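Local coordinates for Galactose/lactose metabolism regulatory protein GAL80 (Saccharomyces cerevisiae, PDB 3BTV) that represses the galactose and lactose metabolic genes of yeast by binding the activator GAL4 and blocking its transcriptional activation when no inducing sugar is present, at residues 26-29 and 34-37. The protein carries 1 engineered substitution. Numbering follows the deposited sequence.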
loop_
_atom_site.group_PDB
_atom_site.type_symbol
_atom_site.label_atom_id
_atom_site.label_comp_id
_atom_site.label_asym_id
_atom_site.label_seq_id
_atom_site.Cartn_x
_atom_site.Cartn_y
_atom_site.Cartn_z
ATOM N N VAL B 26 -35.533 -6.574 -16.932
ATOM C CA VAL B 26 -34.997 -7.917 -17.096
ATOM C C VAL B 26 -34.193 -8.298 -15.856
ATOM O O VAL B 26 -33.147 -7.705 -15.580
ATOM C CB VAL B 26 -34.060 -8.012 -18.309
ATOM C CG1 VAL B 26 -33.584 -9.446 -18.488
ATOM C CG2 VAL B 26 -34.756 -7.526 -19.568
ATOM N N GLY B 27 -34.677 -9.283 -15.106
ATOM C CA GLY B 27 -33.928 -9.785 -13.969
ATOM C C GLY B 27 -34.587 -9.474 -12.643
ATOM O O GLY B 27 -33.981 -9.631 -11.581
ATOM N N LEU B 28 -35.835 -9.023 -12.707
ATOM C CA LEU B 28 -36.601 -8.754 -11.496
ATOM C C LEU B 28 -37.421 -9.973 -11.096
ATOM O O LEU B 28 -38.224 -10.472 -11.876
ATOM C CB LEU B 28 -37.530 -7.560 -11.695
ATOM C CG LEU B 28 -38.481 -7.342 -10.522
ATOM C CD1 LEU B 28 -37.689 -7.232 -9.215
ATOM C CD2 LEU B 28 -39.347 -6.111 -10.760
ATOM N N ASN B 29 -37.214 -10.451 -9.875
ATOM C CA ASN B 29 -37.940 -11.612 -9.386
ATOM C C ASN B 29 -38.361 -11.424 -7.937
ATOM O O ASN B 29 -37.516 -11.338 -7.045
ATOM C CB ASN B 29 -37.084 -12.867 -9.521
ATOM C CG ASN B 29 -37.824 -14.122 -9.105
ATOM O OD1 ASN B 29 -38.867 -14.064 -8.449
ATOM N ND2 ASN B 29 -37.283 -15.270 -9.485
ATOM N N TRP B 34 -31.421 -9.958 -6.507
ATOM C CA TRP B 34 -31.126 -8.726 -5.790
ATOM C C TRP B 34 -31.803 -7.498 -6.392
ATOM O O TRP B 34 -31.816 -6.436 -5.778
ATOM C CB TRP B 34 -29.617 -8.508 -5.698
ATOM C CG TRP B 34 -28.999 -8.070 -6.974
ATOM C CD1 TRP B 34 -28.554 -6.817 -7.282
ATOM C CD2 TRP B 34 -28.750 -8.882 -8.126
ATOM N NE1 TRP B 34 -28.041 -6.801 -8.555
ATOM C CE2 TRP B 34 -28.151 -8.056 -9.096
ATOM C CE3 TRP B 34 -28.976 -10.229 -8.432
ATOM C CZ2 TRP B 34 -27.773 -8.533 -10.351
ATOM C CZ3 TRP B 34 -28.600 -10.700 -9.679
ATOM C CH2 TRP B 34 -28.006 -9.854 -10.623
ATOM N N ALA B 35 -32.367 -7.633 -7.589
ATOM C CA ALA B 35 -33.111 -6.523 -8.160
ATOM C C ALA B 35 -34.301 -6.233 -7.257
ATOM O O ALA B 35 -34.660 -5.077 -7.039
ATOM C CB ALA B 35 -33.571 -6.850 -9.559
ATOM N N ILE B 36 -34.900 -7.296 -6.725
ATOM C CA ILE B 36 -36.030 -7.163 -5.814
ATOM C C ILE B 36 -35.620 -6.446 -4.523
ATOM O O ILE B 36 -36.435 -5.782 -3.883
ATOM C CB ILE B 36 -36.646 -8.536 -5.476
ATOM C CG1 ILE B 36 -37.939 -8.357 -4.682
ATOM C CG2 ILE B 36 -35.655 -9.401 -4.710
ATOM C CD1 ILE B 36 -39.032 -7.644 -5.458
ATOM N N LYS B 37 -34.346 -6.564 -4.164
ATOM C CA LYS B 37 -33.852 -6.005 -2.910
ATOM C C LYS B 37 -33.260 -4.597 -3.034
ATOM O O LYS B 37 -33.073 -3.914 -2.025
ATOM C CB LYS B 37 -32.827 -6.949 -2.276
ATOM C CG LYS B 37 -33.392 -8.315 -1.904
ATOM C CD LYS B 37 -32.299 -9.242 -1.382
ATOM C CE LYS B 37 -32.812 -10.663 -1.182
ATOM N NZ LYS B 37 -31.729 -11.596 -0.748
HETATM O O HOH W 1 -35.011 -9.666 -8.579
#
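Leu28 and Ile36 meet through their methyl ends, CD1 of Leu28 lying 4.0 Å from CD1 of Ile36. The same Leu28 CD1 also lies against the backbone of 34-37, 3.7 Å from Ile36 N, and touches Ala35 CB at 4.1 Å. The CG of Leu28 stands anti to the backbone N (chi1 173°), and chi2 of 54° then turns CD1 toward 34-37.

Two carbonyls take part as well, both against carbon: the CB of Ala35 points toward 26-29 and sits 3.5 Å from Gly27 O, and Asn29 O lies 3.3 Å from Ile36 CB, the branch point itself, with CG2 and CG1 a little further off.

The polar link is one water. It accepts from Asn29 N at 2.7 Å and, weakly, from Ile36 N at 3.0 Å, and can donate to Gly27 O at 3.2 Å, though other acceptors compete for its protons, so it bridges the two segments.

All this lies in the loop joining strand 21-26 to helix 39-45, the first strand-to-helix turn of the Rossmann fold, where relatives bind the dinucleotide. Leu28 packs on Ile52 and Leu55 of strand 50-56, Asn29 rests on helix 60-69, and Ala35 touches Ala96, just past strand 92-95.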